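Local coordinates for Serine/threonine/tyrosine-interacting protein (Homo sapiens, PDB 2R0B) that is a catalytically inactive phosphatase that retains the kinases ERK1/ERK2 in the nucleus and binds FBXW7, keeping it out of the SCF ubiquitin ligase, at residues A[24-27]-A[28-32]; A[43-46]-A[47-50]. All coordinates share one frame; numbering follows the deposited sequence. Where two conformers were deposited one is given.

Contact 1: A[24-27]-A[28-32]; sequences SKLP and VLQKH
Leu26 packs against Gln30 one turn further along the short helix 26-31. The leucine branch slants across the end of the glutamine chain. Leu26 CD1 lies 3.6 Å from Gln30 CD, and Leu26 CG is just as near to that carbon, so the isobutyl group rests against the amide carbon of the glutamine. Leu26 reaches this place because its CG is anti to the backbone N (chi1 -173°). The stem of Gln30 also passes close to the leucine backbone, with Gln30 CG 3.2 Å from Leu26 O. Leu26 O takes the helical bond from Gln30 N at 2.8 Å. Replacing Leu26 with alanine would probably leave the Gln30 amide freer to turn and open a gap beside Phe53 and Leu56, which the leucine also touches.

Val28 is on another flank. Val28 CG2 runs alongside the Lys25 stem, 4.0 Å from Lys25 CD, and both side chains point the same way. Leu29 N binds Lys25 O at 3.0 Å and nearly straight.

Pro27 carries its ring at the start of the helix, where a proline is readily accepted. Pro27 O accepts Lys31 N at 2.9 Å. Val28 O, one residue on, is gripped twice by His32: His32 ND1 at 3.2 Å and the backbone N come from opposite faces of the carbonyl plane. The His32 ring also meets that of Phe14. Leu26 and Leu29 both touch Phe53 of the FBXW7-interaction motif. The whole is an i to i+4 pattern, typical of a short surface alpha-helix, here in a dual-specificity phosphatase domain.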
ATOM      1  N   SER A  24     -19.559  -3.297   0.870  1.00 23.90           N
ATOM      2  CA  SER A  24     -20.041  -3.750   2.175  0.50 24.22           C
ATOM      3  C   SER A  24     -19.191  -3.283   3.351  1.00 23.86           C
ATOM      4  O   SER A  24     -19.657  -3.264   4.510  1.00 24.51           O
ATOM      5  CB  SER A  24     -20.135  -5.273   2.188  0.50 23.96           C
ATOM      6  OG  SER A  24     -20.791  -5.726   3.356  0.50 25.27           O
ATOM      7  N   LYS A  25     -17.945  -2.910   3.069  1.00 23.19           N
ATOM      8  CA  LYS A  25     -17.018  -2.480   4.123  1.00 22.56           C
ATOM      9  C   LYS A  25     -17.052  -0.982   4.444  1.00 21.88           C
ATOM     10  O   LYS A  25     -16.263  -0.500   5.270  1.00 21.68           O
ATOM     11  CB  LYS A  25     -15.577  -2.944   3.818  1.00 23.47           C
ATOM     12  CG  LYS A  25     -15.359  -4.448   3.987  1.00 23.21           C
ATOM     13  CD  LYS A  25     -15.236  -4.839   5.455  1.00 26.09           C
ATOM     14  CE  LYS A  25     -15.212  -6.346   5.671  1.00 28.14           C
ATOM     15  NZ  LYS A  25     -14.823  -6.656   7.076  1.00 31.04           N
ATOM     16  N   LEU A  26     -17.958  -0.236   3.820  1.00 21.06           N
ATOM     17  CA  LEU A  26     -18.053   1.211   4.107  1.00 21.06           C
ATOM     18  C   LEU A  26     -18.074   1.552   5.605  1.00 20.93           C
ATOM     19  O   LEU A  26     -17.280   2.388   6.034  1.00 19.71           O
ATOM     20  CB  LEU A  26     -19.239   1.859   3.401  1.00 20.80           C
ATOM     21  CG  LEU A  26     -19.305   3.382   3.506  1.00 20.46           C
ATOM     22  CD1 LEU A  26     -18.002   4.038   3.011  1.00 20.74           C
ATOM     23  CD2 LEU A  26     -20.492   3.872   2.706  1.00 23.74           C
ATOM     24  N   PRO A  27     -18.958   0.898   6.400  1.00 20.95           N
ATOM     25  CA  PRO A  27     -18.961   1.154   7.848  1.00 20.98           C
ATOM     26  C   PRO A  27     -17.581   1.004   8.507  1.00 20.77           C
ATOM     27  O   PRO A  27     -17.213   1.824   9.352  1.00 20.65           O
ATOM     28  CB  PRO A  27     -19.907   0.073   8.384  1.00 21.25           C
ATOM     29  CG  PRO A  27     -20.862  -0.134   7.284  1.00 21.30           C
ATOM     30  CD  PRO A  27     -20.027  -0.055   6.024  1.00 21.47           C
ATOM     31  N   VAL A  28     -16.828  -0.024   8.113  1.00 20.00           N
ATOM     32  CA  VAL A  28     -15.491  -0.275   8.679  1.00 18.77           C
ATOM     33  C   VAL A  28     -14.535   0.842   8.284  1.00 17.94           C
ATOM     34  O   VAL A  28     -13.827   1.382   9.133  1.00 16.94           O
ATOM     35  CB  VAL A  28     -14.949  -1.663   8.263  1.00 18.97           C
ATOM     36  CG1 VAL A  28     -13.521  -1.855   8.708  1.00 19.23           C
ATOM     37  CG2 VAL A  28     -15.838  -2.768   8.852  1.00 20.80           C
ATOM     38  N   LEU A  29     -14.581   1.229   7.010  1.00 17.54           N
ATOM     39  CA  LEU A  29     -13.758   2.309   6.513  1.00 17.89           C
ATOM     40  C   LEU A  29     -14.061   3.629   7.213  1.00 17.93           C
ATOM     41  O   LEU A  29     -13.139   4.331   7.622  1.00 17.71           O
ATOM     42  CB  LEU A  29     -13.886   2.441   4.985  1.00 18.17           C
ATOM     43  CG  LEU A  29     -13.433   1.190   4.220  1.00 17.67           C
ATOM     44  CD1 LEU A  29     -13.939   1.309   2.792  1.00 20.85           C
ATOM     45  CD2 LEU A  29     -11.930   0.993   4.215  1.00 19.13           C
ATOM     46  N   GLN A  30     -15.341   3.924   7.425  1.00 18.11           N
ATOM     47  CA  GLN A  30     -15.714   5.210   8.020  1.00 19.43           C
ATOM     48  C   GLN A  30     -15.366   5.219   9.496  1.00 18.84           C
ATOM     49  O   GLN A  30     -14.873   6.230   9.987  1.00 19.79           O
ATOM     50  CB  GLN A  30     -17.194   5.524   7.757  1.00 19.16           C
ATOM     51  CG  GLN A  30     -17.471   5.609   6.250  1.00 19.09           C
ATOM     52  CD  GLN A  30     -18.855   6.093   5.880  1.00 21.90           C
ATOM     53  OE1 GLN A  30     -19.868   5.653   6.447  1.00 24.35           O
ATOM     54  NE2 GLN A  30     -18.911   6.984   4.880  1.00 25.73           N
ATOM     55  N   LYS A  31     -15.572   4.086  10.183  1.00 19.67           N
ATOM     56  CA  LYS A  31     -15.236   3.961  11.616  1.00 20.58           C
ATOM     57  C   LYS A  31     -13.760   4.208  11.894  1.00 19.74           C
ATOM     58  O   LYS A  31     -13.412   4.755  12.938  1.00 18.70           O
ATOM     59  CB  LYS A  31     -15.649   2.588  12.163  1.00 20.90           C
ATOM     60  CG  LYS A  31     -15.235   2.289  13.618  1.00 23.98           C
ATOM     61  CD  LYS A  31     -15.777   0.932  14.069  1.00 24.05           C
ATOM     62  CE  LYS A  31     -15.171  -0.209  13.245  1.00 27.41           C
ATOM     63  NZ  LYS A  31     -15.969  -1.467  13.320  1.00 30.07           N
ATOM     64  N   HIS A  32     -12.898   3.808  10.957  1.00 18.11           N
ATOM     65  CA  HIS A  32     -11.460   4.040  11.098  1.00 18.17           C
ATOM     66  C   HIS A  32     -10.963   5.373  10.495  1.00 17.73           C
ATOM     67  O   HIS A  32      -9.759   5.653  10.519  1.00 17.32           O
ATOM     68  CB  HIS A  32     -10.680   2.847  10.529  1.00 18.32           C
ATOM     69  CG  HIS A  32     -10.722   1.628  11.401  1.00 20.92           C
ATOM     70  ND1 HIS A  32     -11.553   0.556  11.153  1.00 23.55           N
ATOM     71  CD2 HIS A  32     -10.031   1.316  12.527  1.00 20.15           C
ATOM     72  CE1 HIS A  32     -11.364  -0.373  12.075  1.00 20.86           C
ATOM     73  NE2 HIS A  32     -10.457   0.070  12.929  1.00 21.90           N
TER

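Contact 2: A[43-46]-A[47-50]; sequences NIEA and NFIK
Glu45 lays its aliphatic stem against one corner of the Phe48 ring, with Glu45 CB 4.0 Å from Phe48 CE2. The contact is an alpha-turn that follows a 3-10 segment, in the loop after strand 36-41 of the dual-specificity phosphatase domain. Glu45 O closes the turn and accepts two backbone bonds. Ile49 N reaches Glu45 O at 2.9 Å, and Phe48 N reaches the same atom at 3.1 Å, from above the carbonyl plane.

Phe48 holds its CG between the backbone N and the carbonyl carbon (chi1 68°), which brings the CE2/CZ corner of the ring back beside the Glu45 stem. The Glu45 carboxylate plane stands almost perpendicular to the ring (89°). Ile49 meets the same stem from another side, Ile49 CD1 lying 3.9 Å from Glu45 CB.

The carboxylate itself is buried and well satisfied. OE1 takes the backbone N of Gln42 and a salt bridge from Arg103; OE2 takes Asn98 ND2. Arg103 is the arginine of the phosphatase signature loop, consistent with a second-shell role for Glu45 in holding that arginine in place. Tyr18 meets the Phe48 ring edge-to-face. Within the turn, Ala46 CA points its hydrogen at Ile49 O, 3.5 Å away.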
ATOM      1  N   ASN A  43      -4.670  -4.481 -15.040  1.00 19.27           N
ATOM      2  CA  ASN A  43      -5.877  -4.153 -15.768  1.00 20.11           C
ATOM      3  C   ASN A  43      -6.842  -5.347 -15.852  1.00 19.52           C
ATOM      4  O   ASN A  43      -8.058  -5.169 -15.754  1.00 19.61           O
ATOM      5  CB  ASN A  43      -5.546  -3.593 -17.149  1.00 20.55           C
ATOM      6  CG  ASN A  43      -4.867  -2.240 -17.075  1.00 22.99           C
ATOM      7  OD1 ASN A  43      -5.171  -1.416 -16.201  1.00 24.55           O
ATOM      8  ND2 ASN A  43      -3.922  -2.003 -18.000  1.00 25.66           N
ATOM      9  N   ILE A  44      -6.288  -6.559 -15.969  1.00 19.61           N
ATOM     10  CA  ILE A  44      -7.108  -7.776 -16.031  1.00 19.41           C
ATOM     11  C   ILE A  44      -7.854  -8.085 -14.727  1.00 18.47           C
ATOM     12  O   ILE A  44      -8.848  -8.810 -14.764  1.00 18.88           O
ATOM     13  CB  ILE A  44      -6.336  -9.066 -16.472  1.00 19.46           C
ATOM     14  CG1 ILE A  44      -5.170  -9.370 -15.533  1.00 19.90           C
ATOM     15  CG2 ILE A  44      -5.878  -8.955 -17.932  1.00 21.01           C
ATOM     16  CD1 ILE A  44      -4.555 -10.741 -15.752  1.00 20.58           C
ATOM     17  N   GLU A  45      -7.370  -7.533 -13.604  1.00 17.62           N
ATOM     18  CA  GLU A  45      -8.052  -7.603 -12.304  1.00 17.01           C
ATOM     19  C   GLU A  45      -9.097  -6.512 -12.068  1.00 16.58           C
ATOM     20  O   GLU A  45      -9.762  -6.511 -11.033  1.00 15.94           O
ATOM     21  CB  GLU A  45      -7.031  -7.555 -11.149  1.00 16.79           C
ATOM     22  CG  GLU A  45      -6.114  -8.780 -11.034  1.00 17.43           C
ATOM     23  CD  GLU A  45      -4.958  -8.569 -10.042  1.00 17.85           C
ATOM     24  OE1 GLU A  45      -4.361  -7.489 -10.085  1.00 17.81           O
ATOM     25  OE2 GLU A  45      -4.604  -9.505  -9.267  1.00 17.42           O
ATOM     26  N   ALA A  46      -9.221  -5.559 -12.996  1.00 16.72           N
ATOM     27  CA  ALA A  46     -10.070  -4.383 -12.767  1.00 17.16           C
ATOM     28  C   ALA A  46     -11.592  -4.665 -12.719  1.00 17.34           C
ATOM     29  O   ALA A  46     -12.364  -3.825 -12.263  1.00 17.93           O
ATOM     30  CB  ALA A  46      -9.716  -3.243 -13.759  1.00 17.81           C
ATOM     31  N   ASN A  47     -12.006  -5.867 -13.125  1.00 17.30           N
ATOM     32  CA  ASN A  47     -13.403  -6.302 -12.904  1.00 16.95           C
ATOM     33  C   ASN A  47     -13.778  -6.477 -11.431  1.00 17.34           C
ATOM     34  O   ASN A  47     -14.939  -6.285 -11.059  1.00 17.66           O
ATOM     35  CB  ASN A  47     -13.760  -7.587 -13.690  1.00 16.59           C
ATOM     36  CG  ASN A  47     -12.778  -8.757 -13.454  1.00 18.13           C
ATOM     37  OD1 ASN A  47     -11.578  -8.558 -13.206  1.00 17.56           O
ATOM     38  ND2 ASN A  47     -13.287  -9.989 -13.577  1.00 13.69           N
ATOM     39  N   PHE A  48     -12.822  -6.871 -10.590  1.00 16.60           N
ATOM     40  CA  PHE A  48     -13.141  -7.069  -9.181  1.00 16.33           C
ATOM     41  C   PHE A  48     -12.327  -6.199  -8.221  1.00 16.74           C
ATOM     42  O   PHE A  48     -12.657  -6.126  -7.040  1.00 16.82           O
ATOM     43  CB  PHE A  48     -13.087  -8.552  -8.775  1.00 16.27           C
ATOM     44  CG  PHE A  48     -11.703  -9.155  -8.790  1.00 15.24           C
ATOM     45  CD1 PHE A  48     -11.020  -9.370  -7.615  1.00 13.35           C
ATOM     46  CD2 PHE A  48     -11.121  -9.576  -9.973  1.00 14.11           C
ATOM     47  CE1 PHE A  48      -9.779  -9.968  -7.589  1.00 13.62           C
ATOM     48  CE2 PHE A  48      -9.852 -10.176  -9.975  1.00 14.89           C
ATOM     49  CZ  PHE A  48      -9.166 -10.370  -8.775  1.00 16.05           C
ATOM     50  N   ILE A  49     -11.279  -5.545  -8.729  1.00 15.88           N
ATOM     51  CA  ILE A  49     -10.468  -4.645  -7.915  1.00 15.49           C
ATOM     52  C   ILE A  49     -10.528  -3.239  -8.524  1.00 15.11           C
ATOM     53  O   ILE A  49      -9.906  -2.956  -9.558  1.00 16.51           O
ATOM     54  CB  ILE A  49      -9.005  -5.080  -7.772  1.00 14.61           C
ATOM     55  CG1 ILE A  49      -8.879  -6.517  -7.290  1.00 15.14           C
ATOM     56  CG2 ILE A  49      -8.271  -4.173  -6.753  1.00 13.99           C
ATOM     57  CD1 ILE A  49      -7.455  -7.005  -7.307  1.00 14.12           C
ATOM     58  N   LYS A  50     -11.268  -2.368  -7.860  1.00 16.29           N
ATOM     59  CA  LYS A  50     -11.587  -1.057  -8.407  1.00 17.04           C
ATOM     60  C   LYS A  50     -12.092  -0.110  -7.314  1.00 16.53           C
ATOM     61  O   LYS A  50     -12.462  -0.554  -6.227  1.00 16.05           O
ATOM     62  CB  LYS A  50     -12.660  -1.220  -9.490  1.00 17.39           C
ATOM     63  CG  LYS A  50     -14.057  -1.431  -8.926  1.00 20.79           C
ATOM     64  CD  LYS A  50     -15.078  -1.620 -10.027  1.00 26.97           C
ATOM     65  CE  LYS A  50     -15.351  -3.077 -10.299  1.00 28.87           C
ATOM     66  NZ  LYS A  50     -16.320  -3.672  -9.304  1.00 31.66           N
TER

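Overall arrangement
The two contacts lie in series in one phosphatase domain. Helix 26-31 of contact 1 comes before strand 36-41, and the turn of contact 2 follows that strand. Their centres are about 21 Å apart and their nearest atoms about 9 Å, so they do not touch. The chain running on from contact 2 carries the FBXW7-interaction motif, and Phe53 of that motif packs on the helix of contact 1. Through Arg103 of the signature loop, contact 2 probably borders the phosphate-binding pocket of the fold; a bound sulfate, perhaps from the crystallisation liquor, lies about 5 Å from the Glu45 side chain. Contact 1 is a surface feature, its centre about 18 Å from the chain centre.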